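Local coordinates for protein glutathione S-transferase (Ceriporiopsis subvermispora, PDB 6J3E) that binds glutathione and, as a serine-type glutathione S-transferase, probably catalyses its conjugation to electrophilic substrates, at residues E121-A126 / A180-I185; I130-T135 / V215-R220. All coordinates share one frame; numbering follows the deposited sequence.

Contact 1 (E121-A126 / A180-I185); sequences EAIVRA and AGFGQI
I123 does most of the work where the helical segments 121-126 and 180-185 pass each other nearly antiparallel, at an axis angle of 156° and a closest approach of 8.3 Å. Its CB sets CG2 anti to the backbone N and CG1 anti to the carbonyl carbon, so the two branches part. CG2 reaches the rim of the F182 ring, 4.0 Å from both CE1 and CZ. CG1 packs on the methyl tip of I185, 3.8 Å from its CD1, the two side chains crossing at about a right angle. The bend at chi2, -40°, turns I123 CD1 over one face of the F182 ring as a CH-pi contact, 4.1 Å from the centroid and 20° off the ring normal; the same methyl also rests on the backbone of G181.

G181 has no CB, and one built there would collide with A122 O and I123 CD1. Its bare CA therefore approaches A122 O to 3.5 Å in a CA-H...O contact. Across the same gap, A122 presents only a methyl, small enough for a spot where the two backbones come to 4.8 Å between A122 CA and G181 CA. Beyond it the extended side chain of Q184 brings OE1 beside that methyl at the less buried margin.

The pairing joins helices 109-136 and 169-189 of the all-helical C-terminal domain. F182 meets the rings of F232 and W240 edge-to-face, I185 packs on I211 of helix 206-222, and F117 of the second subunit packs against A122 and Q184.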
ATOM      1  N   GLU A 121      -3.921   1.414  -5.385  1.00 53.01           N
ATOM      2  CA  GLU A 121      -5.227   1.296  -4.754  1.00 52.12           C
ATOM      3  C   GLU A 121      -5.806   2.660  -4.407  1.00 51.74           C
ATOM      4  O   GLU A 121      -6.998   2.888  -4.606  1.00 51.09           O
ATOM      5  CB  GLU A 121      -5.137   0.425  -3.505  1.00 50.94           C
ATOM      6  CG  GLU A 121      -5.243  -1.046  -3.823  1.00 59.80           C
ATOM      7  CD  GLU A 121      -6.326  -1.327  -4.846  1.00 61.71           C
ATOM      8  OE1 GLU A 121      -7.507  -1.026  -4.559  1.00 64.65           O
ATOM      9  OE2 GLU A 121      -5.989  -1.839  -5.936  1.00 61.98           O
ATOM     10  N   ALA A 122      -4.985   3.581  -3.894  1.00 48.44           N
ATOM     11  CA  ALA A 122      -5.538   4.847  -3.418  1.00 48.23           C
ATOM     12  C   ALA A 122      -5.782   5.861  -4.535  1.00 51.32           C
ATOM     13  O   ALA A 122      -6.734   6.641  -4.447  1.00 50.64           O
ATOM     14  CB  ALA A 122      -4.625   5.473  -2.365  1.00 49.28           C
ATOM     15  N   ILE A 123      -4.949   5.886  -5.571  1.00 48.81           N
ATOM     16  CA  ILE A 123      -4.948   6.963  -6.562  1.00 43.04           C
ATOM     17  C   ILE A 123      -5.450   6.478  -7.914  1.00 49.20           C
ATOM     18  O   ILE A 123      -6.442   6.991  -8.440  1.00 50.37           O
ATOM     19  CB  ILE A 123      -3.543   7.594  -6.692  1.00 47.96           C
ATOM     20  CG1 ILE A 123      -3.067   8.170  -5.353  1.00 50.62           C
ATOM     21  CG2 ILE A 123      -3.513   8.633  -7.775  1.00 45.98           C
ATOM     22  CD1 ILE A 123      -4.160   8.863  -4.570  1.00 53.50           C
ATOM     23  N   VAL A 124      -4.785   5.475  -8.486  1.00 50.77           N
ATOM     24  CA  VAL A 124      -4.861   5.232  -9.923  1.00 46.64           C
ATOM     25  C   VAL A 124      -6.286   4.940 -10.350  1.00 50.73           C
ATOM     26  O   VAL A 124      -6.759   5.465 -11.368  1.00 55.46           O
ATOM     27  CB  VAL A 124      -3.908   4.094 -10.323  1.00 54.03           C
ATOM     28  CG1 VAL A 124      -4.230   3.589 -11.731  1.00 53.65           C
ATOM     29  CG2 VAL A 124      -2.476   4.569 -10.255  1.00 49.67           C
ATOM     30  N   ARG A 125      -7.003   4.115  -9.583  1.00 51.43           N
ATOM     31  CA  ARG A 125      -8.377   3.807  -9.963  1.00 53.73           C
ATOM     32  C   ARG A 125      -9.324   4.968  -9.696  1.00 53.88           C
ATOM     33  O   ARG A 125     -10.366   5.059 -10.350  1.00 55.24           O
ATOM     34  CB  ARG A 125      -8.861   2.563  -9.238  1.00 53.93           C
ATOM     35  CG  ARG A 125      -7.785   1.530  -9.086  1.00 68.28           C
ATOM     36  CD  ARG A 125      -8.042   0.696  -7.856  1.00 72.75           C
ATOM     37  NE  ARG A 125      -9.292  -0.050  -7.970  1.00 73.50           N
ATOM     38  CZ  ARG A 125      -9.878  -0.657  -6.948  1.00 81.06           C
ATOM     39  NH1 ARG A 125     -11.019  -1.319  -7.118  1.00 82.82           N
ATOM     40  NH2 ARG A 125      -9.329  -0.586  -5.737  1.00 79.94           N
ATOM     41  N   ALA A 126      -8.986   5.857  -8.757  1.00 53.65           N
ATOM     42  CA  ALA A 126      -9.800   7.052  -8.545  1.00 54.83           C
ATOM     43  C   ALA A 126      -9.657   8.025  -9.708  1.00 49.77           C
ATOM     44  O   ALA A 126     -10.633   8.665 -10.106  1.00 51.00           O
ATOM     45  CB  ALA A 126      -9.414   7.729  -7.228  1.00 51.72           C
ATOM     46  N   ALA A 180      -9.784  12.271  -1.544  1.00 48.33           N
ATOM     47  CA  ALA A 180      -9.535  11.414  -0.393  1.00 44.18           C
ATOM     48  C   ALA A 180      -8.308  10.525  -0.621  1.00 53.04           C
ATOM     49  O   ALA A 180      -7.515  10.287   0.312  1.00 49.91           O
ATOM     50  CB  ALA A 180     -10.787  10.594  -0.084  1.00 36.97           C
ATOM     51  N   GLY A 181      -8.102  10.078  -1.862  1.00 51.18           N
ATOM     52  CA  GLY A 181      -6.907   9.307  -2.168  1.00 52.87           C
ATOM     53  C   GLY A 181      -5.633  10.075  -1.872  1.00 53.13           C
ATOM     54  O   GLY A 181      -4.732   9.577  -1.196  1.00 52.32           O
ATOM     55  N   PHE A 182      -5.539  11.304  -2.372  1.00 50.38           N
ATOM     56  CA  PHE A 182      -4.357  12.084  -2.042  1.00 49.45           C
ATOM     57  C   PHE A 182      -4.303  12.457  -0.562  1.00 49.41           C
ATOM     58  O   PHE A 182      -3.215  12.696  -0.044  1.00 48.37           O
ATOM     59  CB  PHE A 182      -4.294  13.328  -2.916  1.00 49.64           C
ATOM     60  CG  PHE A 182      -3.834  13.044  -4.296  1.00 53.82           C
ATOM     61  CD1 PHE A 182      -4.736  12.612  -5.259  1.00 52.12           C
ATOM     62  CD2 PHE A 182      -2.487  13.171  -4.634  1.00 53.07           C
ATOM     63  CE1 PHE A 182      -4.309  12.328  -6.535  1.00 49.77           C
ATOM     64  CE2 PHE A 182      -2.047  12.886  -5.913  1.00 48.66           C
ATOM     65  CZ  PHE A 182      -2.958  12.465  -6.861  1.00 53.11           C
ATOM     66  N   GLY A 183      -5.446  12.495   0.125  1.00 52.13           N
ATOM     67  CA  GLY A 183      -5.438  12.787   1.545  1.00 51.33           C
ATOM     68  C   GLY A 183      -4.790  11.687   2.353  1.00 53.70           C
ATOM     69  O   GLY A 183      -4.213  11.943   3.413  1.00 56.66           O
ATOM     70  N   GLN A 184      -4.870  10.454   1.868  1.00 53.12           N
ATOM     71  CA  GLN A 184      -4.146   9.382   2.519  1.00 50.63           C
ATOM     72  C   GLN A 184      -2.655   9.518   2.278  1.00 52.51           C
ATOM     73  O   GLN A 184      -1.846   9.223   3.165  1.00 52.54           O
ATOM     74  CB  GLN A 184      -4.643   8.037   2.020  1.00 51.09           C
ATOM     75  CG  GLN A 184      -6.102   7.839   2.231  1.00 53.82           C
ATOM     76  CD  GLN A 184      -6.580   6.649   1.449  1.00 62.07           C
ATOM     77  OE1 GLN A 184      -7.230   6.788   0.406  1.00 66.13           O
ATOM     78  NE2 GLN A 184      -6.243   5.454   1.931  1.00 67.43           N
ATOM     79  N   ILE A 185      -2.259   9.959   1.086  1.00 50.37           N
ATOM     80  CA  ILE A 185      -0.831  10.141   0.872  1.00 50.54           C
ATOM     81  C   ILE A 185      -0.314  11.215   1.814  1.00 54.33           C
ATOM     82  O   ILE A 185       0.713  11.030   2.482  1.00 52.38           O
ATOM     83  CB  ILE A 185      -0.522  10.474  -0.598  1.00 50.45           C
ATOM     84  CG1 ILE A 185      -1.088   9.403  -1.530  1.00 50.79           C
ATOM     85  CG2 ILE A 185       1.001  10.562  -0.813  1.00 46.04           C
ATOM     86  CD1 ILE A 185      -0.520   9.512  -2.948  1.00 44.96           C
TER

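Contact 2 (I130-T135 / V215-R220); sequences IMLPAT and VIWVKR
W217 spans the space between two helices whose axes stay 10.8 Å apart: with CG anti to its backbone N (chi1 175°), it carries its indole from segment 215-220 to segment 130-135, which crosses at 54°. M131 comes from the other side, tip to tip with it, and its CB packs on the CH2 corner of the indole, 3.3 Å from W217 CH2. Bends at chi2 (-53°) and chi3 fold the flexible thioether so that CE lies over the five-membered ring, 3.9 Å from its centroid, as a CH-pi contact. SD stands above the six-membered ring, 5.0 Å from its centroid, a long Met-aromatic contact. V218 CG2 packs on that sulfur, 4.0 Å from M131 SD, and M131 CE also lies against V218 CA. Two methyls meet the indole near its plane: L132 CD2, 4.0 Å from W217 CH2, and T135 CG2 at the edge near NE1. T135 OG1 makes a weak hydrogen bond to L132 O within its own helix.

L132 also packs on W163 and comes within about 4 Å of the side chain of R151, which binds glutathione. Methyl groups, a polarisable sulfur and an aromatic surface make up the interface, so cohesion here rests on dispersion and shape, with little directional bonding between the segments.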
ATOM      1  N   ILE A 130     -12.144  10.165 -14.650  1.00 52.01           N
ATOM      2  CA  ILE A 130     -11.954  11.517 -15.164  1.00 46.41           C
ATOM      3  C   ILE A 130     -10.805  11.577 -16.150  1.00 52.15           C
ATOM      4  O   ILE A 130     -10.892  12.261 -17.175  1.00 55.47           O
ATOM      5  CB  ILE A 130     -11.737  12.493 -13.996  1.00 50.50           C
ATOM      6  CG1 ILE A 130     -13.079  12.787 -13.308  1.00 53.16           C
ATOM      7  CG2 ILE A 130     -11.023  13.770 -14.480  1.00 49.47           C
ATOM      8  CD1 ILE A 130     -12.951  13.332 -11.916  1.00 50.98           C
ATOM      9  N   MET A 131      -9.731  10.844 -15.873  1.00 45.22           N
ATOM     10  CA  MET A 131      -8.497  11.063 -16.608  1.00 52.96           C
ATOM     11  C   MET A 131      -8.408  10.258 -17.904  1.00 53.21           C
ATOM     12  O   MET A 131      -7.857  10.751 -18.889  1.00 52.67           O
ATOM     13  CB  MET A 131      -7.301  10.752 -15.704  1.00 52.80           C
ATOM     14  CG  MET A 131      -7.068  11.781 -14.598  1.00 49.36           C
ATOM     15  SD  MET A 131      -6.952  13.474 -15.238  1.00 49.01           S
ATOM     16  CE  MET A 131      -5.631  13.301 -16.467  1.00 47.52           C
ATOM     17  N   LEU A 132      -8.934   9.039 -17.947  1.00 52.47           N
ATOM     18  CA  LEU A 132      -8.859   8.273 -19.191  1.00 47.15           C
ATOM     19  C   LEU A 132      -9.637   8.930 -20.324  1.00 54.48           C
ATOM     20  O   LEU A 132      -9.098   9.013 -21.443  1.00 52.59           O
ATOM     21  CB  LEU A 132      -9.319   6.831 -18.957  1.00 42.54           C
ATOM     22  CG  LEU A 132      -8.519   5.994 -17.959  1.00 52.75           C
ATOM     23  CD1 LEU A 132      -8.788   4.507 -18.134  1.00 51.43           C
ATOM     24  CD2 LEU A 132      -7.047   6.290 -18.054  1.00 45.19           C
ATOM     25  N   PRO A 133     -10.872   9.414 -20.131  1.00 49.97           N
ATOM     26  CA  PRO A 133     -11.508  10.172 -21.217  1.00 51.12           C
ATOM     27  C   PRO A 133     -10.723  11.412 -21.588  1.00 52.56           C
ATOM     28  O   PRO A 133     -10.564  11.719 -22.774  1.00 54.70           O
ATOM     29  CB  PRO A 133     -12.883  10.524 -20.640  1.00 49.72           C
ATOM     30  CG  PRO A 133     -13.112   9.518 -19.573  1.00 51.44           C
ATOM     31  CD  PRO A 133     -11.777   9.251 -18.983  1.00 52.19           C
ATOM     32  N   ALA A 134     -10.225  12.145 -20.598  1.00 49.15           N
ATOM     33  CA  ALA A 134      -9.408  13.305 -20.909  1.00 49.90           C
ATOM     34  C   ALA A 134      -8.202  12.921 -21.766  1.00 53.24           C
ATOM     35  O   ALA A 134      -7.867  13.631 -22.722  1.00 50.74           O
ATOM     36  CB  ALA A 134      -8.962  13.991 -19.618  1.00 54.24           C
ATOM     37  N   THR A 135      -7.525  11.806 -21.452  1.00 51.44           N
ATOM     38  CA  THR A 135      -6.352  11.531 -22.272  1.00 55.03           C
ATOM     39  C   THR A 135      -6.730  11.004 -23.641  1.00 51.31           C
ATOM     40  O   THR A 135      -5.923  11.110 -24.571  1.00 49.02           O
ATOM     41  CB  THR A 135      -5.372  10.553 -21.611  1.00 58.31           C
ATOM     42  OG1 THR A 135      -5.678   9.200 -21.979  1.00 59.83           O
ATOM     43  CG2 THR A 135      -5.397  10.692 -20.152  1.00 51.79           C
ATOM     44  N   VAL A 215       0.744  13.096 -11.066  1.00 49.94           N
ATOM     45  CA  VAL A 215       0.210  14.443 -10.904  1.00 51.91           C
ATOM     46  C   VAL A 215       0.483  15.275 -12.146  1.00 52.37           C
ATOM     47  O   VAL A 215      -0.387  16.027 -12.600  1.00 53.99           O
ATOM     48  CB  VAL A 215       0.771  15.107  -9.632  1.00 49.20           C
ATOM     49  CG1 VAL A 215       0.378  16.578  -9.575  1.00 48.84           C
ATOM     50  CG2 VAL A 215       0.235  14.405  -8.425  1.00 48.14           C
ATOM     51  N   ILE A 216       1.671  15.130 -12.742  1.00 50.63           N
ATOM     52  CA  ILE A 216       1.973  15.906 -13.947  1.00 55.17           C
ATOM     53  C   ILE A 216       1.060  15.480 -15.092  1.00 55.73           C
ATOM     54  O   ILE A 216       0.708  16.293 -15.958  1.00 56.71           O
ATOM     55  CB  ILE A 216       3.469  15.802 -14.322  1.00 55.38           C
ATOM     56  CG1 ILE A 216       3.883  17.012 -15.145  1.00 57.35           C
ATOM     57  CG2 ILE A 216       3.790  14.541 -15.122  1.00 54.64           C
ATOM     58  CD1 ILE A 216       3.618  18.312 -14.457  1.00 54.53           C
ATOM     59  N   TRP A 217       0.636  14.213 -15.094  1.00 56.25           N
ATOM     60  CA  TRP A 217      -0.373  13.745 -16.040  1.00 52.38           C
ATOM     61  C   TRP A 217      -1.666  14.521 -15.871  1.00 52.86           C
ATOM     62  O   TRP A 217      -2.277  14.970 -16.849  1.00 53.72           O
ATOM     63  CB  TRP A 217      -0.607  12.243 -15.829  1.00 48.79           C
ATOM     64  CG  TRP A 217      -1.706  11.598 -16.634  1.00 53.71           C
ATOM     65  CD1 TRP A 217      -2.000  11.799 -17.961  1.00 53.21           C
ATOM     66  CD2 TRP A 217      -2.660  10.637 -16.157  1.00 53.80           C
ATOM     67  NE1 TRP A 217      -3.054  11.011 -18.332  1.00 49.23           N
ATOM     68  CE2 TRP A 217      -3.482  10.289 -17.249  1.00 48.75           C
ATOM     69  CE3 TRP A 217      -2.886  10.022 -14.915  1.00 48.27           C
ATOM     70  CZ2 TRP A 217      -4.512   9.360 -17.139  1.00 52.21           C
ATOM     71  CZ3 TRP A 217      -3.915   9.110 -14.803  1.00 46.36           C
ATOM     72  CH2 TRP A 217      -4.712   8.780 -15.913  1.00 51.37           C
ATOM     73  N   VAL A 218      -2.112  14.671 -14.624  1.00 57.76           N
ATOM     74  CA  VAL A 218      -3.341  15.412 -14.361  1.00 53.50           C
ATOM     75  C   VAL A 218      -3.176  16.858 -14.783  1.00 51.91           C
ATOM     76  O   VAL A 218      -4.086  17.460 -15.367  1.00 51.44           O
ATOM     77  CB  VAL A 218      -3.711  15.296 -12.873  1.00 50.35           C
ATOM     78  CG1 VAL A 218      -4.864  16.221 -12.536  1.00 45.01           C
ATOM     79  CG2 VAL A 218      -4.049  13.857 -12.529  1.00 48.85           C
ATOM     80  N   LYS A 219      -2.003  17.435 -14.504  1.00 51.49           N
ATOM     81  CA  LYS A 219      -1.794  18.847 -14.788  1.00 55.36           C
ATOM     82  C   LYS A 219      -1.743  19.090 -16.282  1.00 55.12           C
ATOM     83  O   LYS A 219      -2.379  20.023 -16.787  1.00 57.80           O
ATOM     84  CB  LYS A 219      -0.511  19.351 -14.129  1.00 54.72           C
ATOM     85  CG  LYS A 219      -0.211  20.823 -14.424  1.00 58.96           C
ATOM     86  CD  LYS A 219       1.097  21.290 -13.769  1.00 61.71           C
ATOM     87  CE  LYS A 219       1.308  22.791 -13.912  1.00 56.21           C
ATOM     88  NZ  LYS A 219       2.493  23.272 -13.168  1.00 55.90           N
ATOM     89  N   ARG A 220      -1.009  18.251 -17.014  1.00 56.84           N
ATOM     90  CA  ARG A 220      -0.834  18.530 -18.433  1.00 53.05           C
ATOM     91  C   ARG A 220      -2.078  18.163 -19.229  1.00 56.58           C
ATOM     92  O   ARG A 220      -2.478  18.913 -20.130  1.00 56.85           O
ATOM     93  CB  ARG A 220       0.409  17.821 -18.947  1.00 49.43           C
ATOM     94  CG  ARG A 220       1.657  18.561 -18.534  1.00 61.23           C
ATOM     95  CD  ARG A 220       2.848  17.647 -18.355  1.00 64.14           C
ATOM     96  NE  ARG A 220       3.648  17.558 -19.562  1.00 66.38           N
ATOM     97  CZ  ARG A 220       4.865  18.066 -19.696  1.00 63.68           C
ATOM     98  NH1 ARG A 220       5.452  18.696 -18.683  1.00 62.14           N
ATOM     99  NH2 ARG A 220       5.492  17.919 -20.848  1.00 63.77           N
TER

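Both contacts are buried and use helix 109-136, which meets helix 169-189 in contact 1 and helix 206-222 in contact 2; those two partners follow each other in the chain. With centres 15 Å apart, the contacts touch directly where F182 CE2 packs on V215 CG2 at 3.7 Å. Contact 1 is the close, nearly antiparallel pairing, built on glycine, alanine and isoleucine, and its margin reaches the second subunit. Contact 2 is wider and more steeply crossed, bridged by larger side chains; no other chain touches it, and it lies nearer the glutathione-binding residues. Each nevertheless sets a methyl over an aromatic face.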